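Local coordinates for protein monalysin (Pseudomonas entomophila, PDB 4MKO) that forms beta-barrel pores in host membranes, lysing cells and contributing to intestinal damage and lethality in Drosophila, at residues A[8-12]-A[13-17]; A[103-107]-A[108-112]; A[112-115]-A[116-120]; A[204-208]-A[209-213]. All coordinates share one frame; numbering follows the deposited sequence. Where two conformers were deposited one is given.

Interaction 1 (A[8-12]-A[13-17]); sequences PTKKG and DFAID
I16 N donates to G12 O across this junction at 3.0 Å, closing the first turn of helix 12-20. With an N-H...O angle of 161° and the donor lying in the carbonyl plane, it is a regular i to i+4 helical bond. Inside the second half D17 N bonds D13 O in the same way.

Two waters extend the polar contact. One accepts from the ammonium NZ of K10 at 3.1 Å and donates to A15 O, which it meets at 2.7 Å, so the lysine reaches that helix carbonyl indirectly. The other donates to K11 O, 2.7 Å away, and accepts from A15 N, giving an early helix amide a solvent partner.

The geometry is that of a strand-to-helix joint: strand 9-10, helix 12-20 and strand 29-43 form a beta-alpha-beta unit, strand 9-10 running parallel to 29-43. The chain turns at G12, whose positive phi of 85° breaks the extended path just before the helical angles begin.

Nonpolar packing involves K10, A15 and I16. K10 CB meets A15 CB at 3.9 Å and I16 CG1 at 4.1 Å; a bend at chi2 (-68°) then carries the aliphatic chain past A15, bringing CD to 3.7 Å from A15 O. The A15 methyl lies close to the K11 carbonyl oxygen. I16 brings CG1 to G12 O, while D13 directs its carboxylate elsewhere, OD2 accepting from S111 N and OD1 from Q184 NE2.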
loop_
_atom_site.group_PDB
_atom_site.type_symbol
_atom_site.label_atom_id
_atom_site.label_comp_id
_atom_site.label_asym_id
_atom_site.label_seq_id
_atom_site.Cartn_x
_atom_site.Cartn_y
_atom_site.Cartn_z
ATOM N N PRO A 8 -2.570 9.621 11.527
ATOM C CA PRO A 8 -1.933 10.872 11.079
ATOM C C PRO A 8 -1.541 10.774 9.599
ATOM O O PRO A 8 -1.649 9.696 9.008
ATOM C CB PRO A 8 -0.678 10.948 11.955
ATOM C CG PRO A 8 -0.305 9.510 12.171
ATOM C CD PRO A 8 -1.620 8.781 12.293
ATOM N N THR A 9 -1.045 11.885 9.034
ATOM C CA THR A 9 -0.577 11.962 7.645
ATOM C C THR A 9 0.942 12.164 7.659
ATOM O O THR A 9 1.448 13.017 8.391
ATOM C CB THR A 9 -1.301 13.095 6.899
ATOM O OG1 THR A 9 -2.699 12.839 6.928
ATOM C CG2 THR A 9 -0.842 13.230 5.437
ATOM N N LYS A 10 1.667 11.367 6.866
ATOM C CA LYS A 10 3.129 11.410 6.829
ATOM C C LYS A 10 3.616 11.597 5.408
ATOM O O LYS A 10 3.029 11.037 4.487
ATOM C CB LYS A 10 3.737 10.131 7.426
ATOM C CG LYS A 10 3.289 9.817 8.858
ATOM C CD LYS A 10 3.847 10.845 9.841
ATOM C CE LYS A 10 3.159 10.787 11.172
ATOM N NZ LYS A 10 3.730 11.819 12.080
ATOM N N LYS A 11 4.692 12.375 5.234
ATOM C CA LYS A 11 5.265 12.615 3.910
ATOM C C LYS A 11 6.698 12.057 3.871
ATOM O O LYS A 11 7.580 12.600 4.531
ATOM C CB LYS A 11 5.251 14.119 3.592
ATOM C CG LYS A 11 5.825 14.485 2.225
ATOM C CD LYS A 11 5.657 15.984 1.996
ATOM C CE LYS A 11 6.204 16.435 0.667
ATOM N NZ LYS A 11 6.071 17.910 0.498
ATOM N N GLY A 12 6.898 10.987 3.111
ATOM C CA GLY A 12 8.203 10.373 2.894
ATOM C C GLY A 12 8.618 9.377 3.955
ATOM O O GLY A 12 8.025 9.312 5.042
ATOM N N ASP A 13 9.662 8.602 3.641
ATOM C CA ASP A 13 10.191 7.549 4.505
ATOM C C ASP A 13 10.708 8.053 5.842
ATOM O O ASP A 13 10.544 7.335 6.834
ATOM C CB ASP A 13 11.278 6.732 3.788
ATOM C CG ASP A 13 10.781 5.666 2.813
ATOM O OD1 ASP A 13 9.608 5.234 2.939
ATOM O OD2 ASP A 13 11.578 5.235 1.953
ATOM N N PHE A 14 11.333 9.251 5.893
ATOM C CA PHE A 14 11.803 9.749 7.210
ATOM C C PHE A 14 10.604 9.950 8.148
ATOM O O PHE A 14 10.676 9.525 9.304
ATOM C CB PHE A 14 12.626 11.041 7.088
ATOM C CG PHE A 14 14.040 10.777 6.615
ATOM C CD1 PHE A 14 14.979 10.204 7.465
ATOM C CD2 PHE A 14 14.438 11.136 5.334
ATOM C CE1 PHE A 14 16.285 9.951 7.022
ATOM C CE2 PHE A 14 15.742 10.884 4.896
ATOM C CZ PHE A 14 16.662 10.315 5.752
ATOM N N ALA A 15 9.484 10.510 7.619
ATOM C CA ALA A 15 8.254 10.720 8.406
ATOM C C ALA A 15 7.569 9.404 8.805
ATOM O O ALA A 15 7.154 9.274 9.959
ATOM C CB ALA A 15 7.293 11.656 7.685
ATOM N N ILE A 16 7.499 8.407 7.899
ATOM C CA ILE A 16 6.931 7.088 8.228
ATOM C C ILE A 16 7.783 6.407 9.318
ATOM O O ILE A 16 7.235 5.792 10.232
ATOM C CB ILE A 16 6.710 6.189 6.975
ATOM C CG1 ILE A 16 5.700 6.855 6.014
ATOM C CG2 ILE A 16 6.298 4.732 7.363
ATOM C CD1 ILE A 16 5.751 6.377 4.555
ATOM N N ASP A 17 9.120 6.527 9.213
ATOM C CA ASP A 17 10.030 6.001 10.234
ATOM C C ASP A 17 9.770 6.699 11.568
ATOM O O ASP A 17 9.760 6.032 12.583
ATOM C CB ASP A 17 11.481 6.231 9.830
ATOM C CG ASP A 17 12.063 5.108 9.013
ATOM O OD1 ASP A 17 11.452 4.026 8.979
ATOM O OD2 ASP A 17 13.170 5.288 8.474
HETATM O O HOH W 1 6.767 11.195 11.853
HETATM O O HOH W 2 10.130 12.198 5.259
#

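Interaction 2 (A[103-107]-A[108-112]); sequences IVNVG and SEIST
N105 and I110 set their side chains obliquely against each other where the chain doubles back at the end of helix 103-107. The I110 CG2 methyl stands 3.7 Å from N105 OD1, and it is the CG2 branch, trans to the I110 amide nitrogen, that makes this approach. N105 CB meets the I110 carbonyl oxygen. At the other end of the amide, ND2 is 3.6 Å from T112 CG2, these two side chains crossing at about a right angle. The amide's polar atoms have further partners that fix its rotation: OD1 accepts from Y147 OH and ND2 donates to D102 OD1.

S108 is oriented back along the helix. With chi1 at -61° its hydroxyl lies beside its own backbone nitrogen and donates to V104 O at 2.8 Å, nearly in line with the carbonyl. The same hydroxyl is also hydrogen-bonded with I35 N of strand 29-43, tying the helix end to the sheet. S108 N makes weak bonds to V104 O and N105 O.

E109 faces outwards, and a water donates both to its OE2 and to G107 O. On the inner side, V32 and L145 pack against I110.

The backbone evidence identifies the turn. I110 N reaches N105 O at 2.9 Å with an N-H...O angle of 169°, E109 N reaches V106 O at 3.1 Å, and E109 has positive phi (62°): two bonds back into the last turn, the Schellman motif that terminates a helix.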
loop_
_atom_site.group_PDB
_atom_site.type_symbol
_atom_site.label_atom_id
_atom_site.label_comp_id
_atom_site.label_asym_id
_atom_site.label_seq_id
_atom_site.Cartn_x
_atom_site.Cartn_y
_atom_site.Cartn_z
ATOM N N ILE A 103 8.555 6.087 -10.309
ATOM C CA ILE A 103 8.768 7.542 -10.172
ATOM C C ILE A 103 7.779 8.118 -9.125
ATOM O O ILE A 103 8.063 9.166 -8.548
ATOM C CB ILE A 103 8.679 8.335 -11.508
ATOM C CG1 ILE A 103 7.250 8.289 -12.117
ATOM C CG2 ILE A 103 9.760 7.882 -12.500
ATOM C CD1 ILE A 103 6.937 9.455 -13.021
ATOM N N VAL A 104 6.631 7.439 -8.887
ATOM C CA VAL A 104 5.655 7.897 -7.884
ATOM C C VAL A 104 6.296 7.850 -6.481
ATOM O O VAL A 104 6.067 8.752 -5.681
ATOM C CB VAL A 104 4.282 7.157 -7.944
ATOM C CG1 VAL A 104 4.376 5.710 -7.470
ATOM C CG2 VAL A 104 3.200 7.922 -7.163
ATOM N N ASN A 105 7.133 6.834 -6.235
ATOM C CA ASN A 105 7.826 6.633 -4.959
ATOM C C ASN A 105 8.967 7.603 -4.807
ATOM O O ASN A 105 9.042 8.326 -3.807
ATOM C CB ASN A 105 8.236 5.171 -4.792
ATOM C CG ASN A 105 7.066 4.319 -4.354
ATOM O OD1 ASN A 105 6.141 4.809 -3.676
ATOM N ND2 ASN A 105 7.088 3.030 -4.699
ATOM N N VAL A 106 9.776 7.739 -5.863
ATOM C CA VAL A 106 10.882 8.683 -5.851
ATOM C C VAL A 106 10.397 10.121 -5.584
ATOM O O VAL A 106 10.926 10.774 -4.685
ATOM C CB VAL A 106 11.763 8.558 -7.123
ATOM C CG1 VAL A 106 12.871 9.614 -7.135
ATOM C CG2 VAL A 106 12.345 7.146 -7.236
ATOM N N GLY A 107 9.337 10.547 -6.284
ATOM C CA GLY A 107 8.785 11.880 -6.128
ATOM C C GLY A 107 8.133 12.109 -4.774
ATOM O O GLY A 107 8.024 13.250 -4.337
ATOM N N SER A 108 7.707 11.019 -4.106
ATOM C CA SER A 108 7.055 11.059 -2.776
ATOM C C SER A 108 8.056 10.786 -1.645
ATOM O O SER A 108 7.648 10.673 -0.482
ATOM C CB SER A 108 5.929 10.030 -2.712
ATOM O OG SER A 108 4.942 10.312 -3.692
ATOM N N GLU A 109 9.359 10.668 -1.987
ATOM C CA GLU A 109 10.455 10.423 -1.019
ATOM C C GLU A 109 10.290 9.082 -0.293
ATOM O O GLU A 109 10.588 8.945 0.896
ATOM C CB GLU A 109 10.612 11.613 -0.041
ATOM C CG GLU A 109 10.999 12.914 -0.730
ATOM C CD GLU A 109 10.724 14.178 0.064
ATOM O OE1 GLU A 109 11.038 14.208 1.276
ATOM O OE2 GLU A 109 10.214 15.153 -0.534
ATOM N N ILE A 110 9.797 8.089 -1.035
ATOM C CA ILE A 110 9.617 6.727 -0.553
ATOM C C ILE A 110 10.472 5.822 -1.411
ATOM O O ILE A 110 10.560 6.023 -2.615
ATOM C CB ILE A 110 8.116 6.326 -0.604
ATOM C CG1 ILE A 110 7.308 7.108 0.446
ATOM C CG2 ILE A 110 7.906 4.790 -0.477
ATOM C CD1 ILE A 110 5.809 7.129 0.171
ATOM N N SER A 111 11.100 4.827 -0.789
ATOM C CA SER A 111 11.885 3.813 -1.488
ATOM C C SER A 111 11.347 2.458 -1.038
ATOM O O SER A 111 11.169 2.249 0.164
ATOM C CB SER A 111 13.373 3.941 -1.145
ATOM O OG SER A 111 14.089 2.856 -1.712
ATOM N N THR A 112 11.095 1.522 -1.986
ATOM C CA THR A 112 10.594 0.203 -1.620
ATOM C C THR A 112 11.663 -0.652 -0.952
ATOM O O THR A 112 11.328 -1.496 -0.135
ATOM C CB THR A 112 10.046 -0.567 -2.841
ATOM O OG1 THR A 112 11.152 -0.895 -3.687
ATOM C CG2 THR A 112 9.002 0.235 -3.635
HETATM O O HOH W 3 7.388 14.812 -2.098
#

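Interaction 3 (A[112-115]-A[116-120]); sequences TGFT and RSESW
S119 and E118 fold back on T115 to make one helix-like turn, residues 116-119 having helical backbone angles without the regular bonding of a helix. T115 sits at the N-cap position, and the bond from its amide to the E118 carboxylate three residues on is one half of a capping box; the reciprocal bond to T115 OG1 is not made, E118 N going to T115 O instead.

Backbone and hydroxyl bonds converge on T115 O, which accepts three times. S119 N comes at 3.0 Å, close to the carbonyl direction (C=O...N angle 169°); E118 N and S119 OG approach from opposite faces of the carbonyl plane, at 3.1 and 2.9 Å. The S119 hydroxyl also accepts from T112 OG1 at 2.7 Å, so the two side chains form a relay ending on that carbonyl.

The carboxylate bond is straight: T115 N to E118 OE1 is 3.0 Å with an N-H...O angle of 168°, although the donor sits above the carboxylate plane. OE2 forms a salt bridge with K81, which probably steadies the negative charge.

In van der Waals contact, the extended E118 chain crosses T115 obliquely, its CG and CD 3.2 Å from T115 OG1, while F114 CB touches OE1 and its ring plane stands 72° from the carboxylate. W120 packs on helix 103-107 and gives its NE1 to D102.

Water joins the outer hydroxyls: one molecule bonds both T115 OG1 and S117 OG.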
loop_
_atom_site.group_PDB
_atom_site.type_symbol
_atom_site.label_atom_id
_atom_site.label_comp_id
_atom_site.label_asym_id
_atom_site.label_seq_id
_atom_site.Cartn_x
_atom_site.Cartn_y
_atom_site.Cartn_z
ATOM N N THR A 112 11.095 1.522 -1.986
ATOM C CA THR A 112 10.594 0.203 -1.620
ATOM C C THR A 112 11.663 -0.652 -0.952
ATOM O O THR A 112 11.328 -1.496 -0.135
ATOM C CB THR A 112 10.046 -0.567 -2.841
ATOM O OG1 THR A 112 11.152 -0.895 -3.687
ATOM C CG2 THR A 112 9.002 0.235 -3.635
ATOM N N GLY A 113 12.925 -0.456 -1.329
ATOM C CA GLY A 113 14.018 -1.267 -0.802
ATOM C C GLY A 113 14.208 -2.538 -1.602
ATOM O O GLY A 113 15.081 -3.353 -1.284
ATOM N N PHE A 114 13.409 -2.700 -2.677
ATOM C CA PHE A 114 13.488 -3.842 -3.588
ATOM C C PHE A 114 13.995 -3.376 -4.956
ATOM O O PHE A 114 14.062 -2.164 -5.205
ATOM C CB PHE A 114 12.127 -4.572 -3.688
ATOM C CG PHE A 114 11.622 -5.103 -2.369
ATOM C CD1 PHE A 114 12.349 -6.054 -1.654
ATOM C CD2 PHE A 114 10.416 -4.654 -1.836
ATOM C CE1 PHE A 114 11.884 -6.537 -0.427
ATOM C CE2 PHE A 114 9.930 -5.173 -0.634
ATOM C CZ PHE A 114 10.657 -6.123 0.058
ATOM N N THR A 115 14.402 -4.323 -5.834
ATOM C CA THR A 115 14.942 -3.930 -7.134
ATOM C C THR A 115 13.855 -3.346 -8.045
ATOM O O THR A 115 12.645 -3.493 -7.778
ATOM C CB THR A 115 15.712 -5.073 -7.826
ATOM O OG1 THR A 115 14.781 -6.036 -8.313
ATOM C CG2 THR A 115 16.775 -5.718 -6.930
ATOM N N ARG A 116 14.301 -2.690 -9.120
ATOM C CA ARG A 116 13.428 -2.069 -10.110
ATOM C C ARG A 116 12.441 -3.084 -10.705
ATOM O O ARG A 116 11.265 -2.773 -10.842
ATOM C CB ARG A 116 14.272 -1.404 -11.201
ATOM C CG ARG A 116 13.446 -0.577 -12.174
ATOM C CD ARG A 116 14.285 0.273 -13.106
ATOM N NE ARG A 116 13.454 0.867 -14.158
ATOM C CZ ARG A 116 12.784 2.011 -14.041
ATOM N NH1 ARG A 116 12.843 2.712 -12.913
ATOM N NH2 ARG A 116 12.048 2.463 -15.050
ATOM N N SER A 117 12.897 -4.302 -11.007
ATOM C CA SER A 117 12.027 -5.326 -11.588
ATOM C C SER A 117 11.100 -6.025 -10.570
ATOM O O SER A 117 10.138 -6.672 -10.974
ATOM C CB SER A 117 12.862 -6.357 -12.349
ATOM O OG SER A 117 13.630 -7.138 -11.447
ATOM N N GLU A 118 11.398 -5.898 -9.265
ATOM C CA GLU A 118 10.690 -6.540 -8.162
ATOM C C GLU A 118 9.573 -5.691 -7.533
ATOM O O GLU A 118 8.555 -6.247 -7.150
ATOM C CB GLU A 118 11.682 -6.842 -7.031
ATOM C CG GLU A 118 12.587 -8.048 -7.223
ATOM C CD GLU A 118 13.661 -8.181 -6.153
ATOM O OE1 GLU A 118 13.846 -7.241 -5.342
ATOM O OE2 GLU A 118 14.326 -9.241 -6.130
ATOM N N SER A 119 9.819 -4.390 -7.333
ATOM C CA SER A 119 8.962 -3.468 -6.582
ATOM C C SER A 119 7.466 -3.501 -6.928
ATOM O O SER A 119 6.633 -3.471 -6.006
ATOM C CB SER A 119 9.491 -2.043 -6.705
ATOM O OG SER A 119 10.784 -1.938 -6.128
ATOM N N TRP A 120 7.134 -3.578 -8.249
ATOM C CA TRP A 120 5.749 -3.521 -8.739
ATOM C C TRP A 120 5.328 -4.791 -9.477
ATOM O O TRP A 120 4.315 -4.812 -10.187
ATOM C CB TRP A 120 5.574 -2.280 -9.617
ATOM C CG TRP A 120 5.727 -0.983 -8.870
ATOM C CD1 TRP A 120 6.883 -0.295 -8.641
ATOM C CD2 TRP A 120 4.679 -0.236 -8.235
ATOM N NE1 TRP A 120 6.618 0.859 -7.927
ATOM C CE2 TRP A 120 5.272 0.913 -7.655
ATOM C CE3 TRP A 120 3.281 -0.403 -8.142
ATOM C CZ2 TRP A 120 4.516 1.912 -7.028
ATOM C CZ3 TRP A 120 2.535 0.579 -7.502
ATOM C CH2 TRP A 120 3.153 1.718 -6.947
HETATM O O HOH W 4 16.034 -8.099 -9.525
#

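Interaction 4 (A[204-208]-A[209-213]); sequences VQRNV and LMENY
N212 donates its side-chain amide to the backbone of N207: ND2 lies 2.9 Å from N207 O with an N-H...O angle of 160°. The acceptor is nearly in the N212 amide plane, 8° out of it, whereas ND2 itself stands above the N207 carbonyl plane. Through this bond a side chain supplies a donor to a carbonyl of the last helical turn. A water donates to N207 OD1 at 2.7 Å and accepts weakly from N212 ND2, while N207 ND2 is used by T203 O, so the N207 amide is bonded at both ends.

Other carbonyls are met by backbone donors. Q205 O accepts from L209 N at 3.0 Å and weakly from M210 N; R206 O accepts from E211 N at 3.0 Å, almost in line with the carbonyl (167°), and weakly from M210 N. Downstream, L209 O and M210 O both accept from K166 NZ, which takes up carbonyls at the helix end.

In the conformer given, R206 runs beside E211 in the same direction. Their contact is through the aliphatic part, R206 CD to E211 OE2 at 3.6 Å, the charged atoms staying apart with NE 5.0 Å from OE2. On the buried side V208 packs against W31, V55 and L179.

The bonds from M210 N to Q205 O and from E211 N to R206 O both span five residues, the signature of a pi-type turn widening the C-terminal end of helix 201-211.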
loop_
_atom_site.group_PDB
_atom_site.type_symbol
_atom_site.label_atom_id
_atom_site.label_comp_id
_atom_site.label_asym_id
_atom_site.label_seq_id
_atom_site.Cartn_x
_atom_site.Cartn_y
_atom_site.Cartn_z
ATOM N N VAL A 204 -8.755 -1.758 4.929
ATOM C CA VAL A 204 -8.103 -0.582 4.342
ATOM C C VAL A 204 -8.868 -0.087 3.114
ATOM O O VAL A 204 -9.078 1.110 3.004
ATOM C CB VAL A 204 -6.584 -0.820 4.073
ATOM C CG1 VAL A 204 -5.956 0.323 3.265
ATOM C CG2 VAL A 204 -5.838 -0.986 5.401
ATOM N N GLN A 205 -9.254 -0.984 2.181
ATOM C CA GLN A 205 -9.985 -0.556 0.977
ATOM C C GLN A 205 -11.335 0.024 1.332
ATOM O O GLN A 205 -11.679 1.075 0.793
ATOM C CB GLN A 205 -10.187 -1.708 -0.002
ATOM C CG GLN A 205 -8.903 -2.173 -0.669
ATOM C CD GLN A 205 -9.212 -3.430 -1.437
ATOM O OE1 GLN A 205 -9.429 -3.398 -2.654
ATOM N NE2 GLN A 205 -9.242 -4.552 -0.726
ATOM N N ARG A 206 -12.087 -0.640 2.252
ATOM C CA ARG A 206 -13.406 -0.153 2.661
ATOM C C ARG A 206 -13.289 1.269 3.233
ATOM O O ARG A 206 -14.012 2.165 2.793
ATOM C CB ARG A 206 -14.053 -1.104 3.687
ATOM C CG ARG A 206 -15.528 -0.803 3.996
ATOM C CD ARG A 206 -16.005 -1.378 5.334
ATOM N NE ARG A 206 -15.533 -2.743 5.575
ATOM C CZ ARG A 206 -14.708 -3.095 6.558
ATOM N NH1 ARG A 206 -14.281 -2.191 7.432
ATOM N NH2 ARG A 206 -14.315 -4.355 6.684
ATOM N N ASN A 207 -12.360 1.481 4.162
ATOM C CA ASN A 207 -12.192 2.773 4.818
ATOM C C ASN A 207 -11.577 3.860 3.957
ATOM O O ASN A 207 -12.105 4.974 3.924
ATOM C CB ASN A 207 -11.415 2.609 6.102
ATOM C CG ASN A 207 -12.269 2.052 7.216
ATOM O OD1 ASN A 207 -12.844 2.802 8.014
ATOM N ND2 ASN A 207 -12.328 0.737 7.329
ATOM N N VAL A 208 -10.475 3.554 3.279
ATOM C CA VAL A 208 -9.774 4.551 2.472
ATOM C C VAL A 208 -10.566 4.937 1.204
ATOM O O VAL A 208 -10.759 6.118 0.951
ATOM C CB VAL A 208 -8.313 4.099 2.154
ATOM C CG1 VAL A 208 -7.647 4.984 1.088
ATOM C CG2 VAL A 208 -7.468 4.040 3.417
ATOM N N LEU A 209 -10.943 3.964 0.390
ATOM C CA LEU A 209 -11.615 4.263 -0.882
ATOM C C LEU A 209 -13.116 4.450 -0.777
ATOM O O LEU A 209 -13.679 5.370 -1.378
ATOM C CB LEU A 209 -11.296 3.164 -1.900
ATOM C CG LEU A 209 -11.945 3.307 -3.304
ATOM C CD1 LEU A 209 -11.419 4.553 -4.044
ATOM C CD2 LEU A 209 -11.739 2.046 -4.136
ATOM N N MET A 210 -13.780 3.521 -0.103
ATOM C CA MET A 210 -15.243 3.514 -0.102
ATOM C C MET A 210 -15.837 4.585 0.793
ATOM O O MET A 210 -16.760 5.286 0.366
ATOM C CB MET A 210 -15.789 2.111 0.237
ATOM C CG MET A 210 -15.216 0.975 -0.649
ATOM S SD MET A 210 -15.274 1.284 -2.445
ATOM C CE MET A 210 -17.078 1.103 -2.753
ATOM N N GLU A 211 -15.278 4.740 2.000
ATOM C CA GLU A 211 -15.792 5.692 2.982
ATOM C C GLU A 211 -15.100 7.066 2.969
ATOM O O GLU A 211 -15.774 8.050 3.254
ATOM C CB GLU A 211 -15.784 5.075 4.391
ATOM C CG GLU A 211 -16.707 3.864 4.465
ATOM C CD GLU A 211 -16.815 3.072 5.753
ATOM O OE1 GLU A 211 -16.369 3.568 6.813
ATOM O OE2 GLU A 211 -17.379 1.954 5.699
ATOM N N ASN A 212 -13.795 7.148 2.637
ATOM C CA ASN A 212 -13.026 8.400 2.707
ATOM C C ASN A 212 -12.608 9.063 1.406
ATOM O O ASN A 212 -11.909 10.084 1.446
ATOM C CB ASN A 212 -11.784 8.204 3.530
ATOM C CG ASN A 212 -12.068 8.378 4.976
ATOM O OD1 ASN A 212 -12.235 9.505 5.450
ATOM N ND2 ASN A 212 -12.181 7.258 5.685
ATOM N N TYR A 213 -12.928 8.486 0.283
ATOM C CA TYR A 213 -12.608 9.177 -0.946
ATOM C C TYR A 213 -13.891 9.316 -1.717
ATOM O O TYR A 213 -14.694 8.387 -1.771
ATOM C CB TYR A 213 -11.508 8.488 -1.774
ATOM C CG TYR A 213 -11.216 9.245 -3.047
ATOM C CD1 TYR A 213 -10.646 10.520 -3.011
ATOM C CD2 TYR A 213 -11.584 8.730 -4.285
ATOM C CE1 TYR A 213 -10.442 11.257 -4.180
ATOM C CE2 TYR A 213 -11.362 9.447 -5.461
ATOM C CZ TYR A 213 -10.808 10.716 -5.401
ATOM O OH TYR A 213 -10.632 11.427 -6.560
HETATM O O HOH W 5 -12.759 5.485 8.292
#

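How the interactions relate
Along the chain the contacts follow in numerical order. Interactions 1 and 2 have centres 12 Å apart and touch: D13, at the start of helix 12-20, probably donates its amide to E109 O and accepts from S111 N through its carboxylate, so the N-terminal beta-alpha-beta unit meets the turn after helix 103-107. Interactions 2 and 3 share T112, with centres 11 Å apart, and W120 packs back on V104 and N105; both lie in the region inferred to form the pore, between strands 72-81 and 124-133. Interaction 4 is separate, 20 to 26 Å from the others by centres and across the chain's centre from interaction 3. Three contacts thus form one connected group in this aerolysin-like fold, while interaction 4, on helix 201-211, touches none of them.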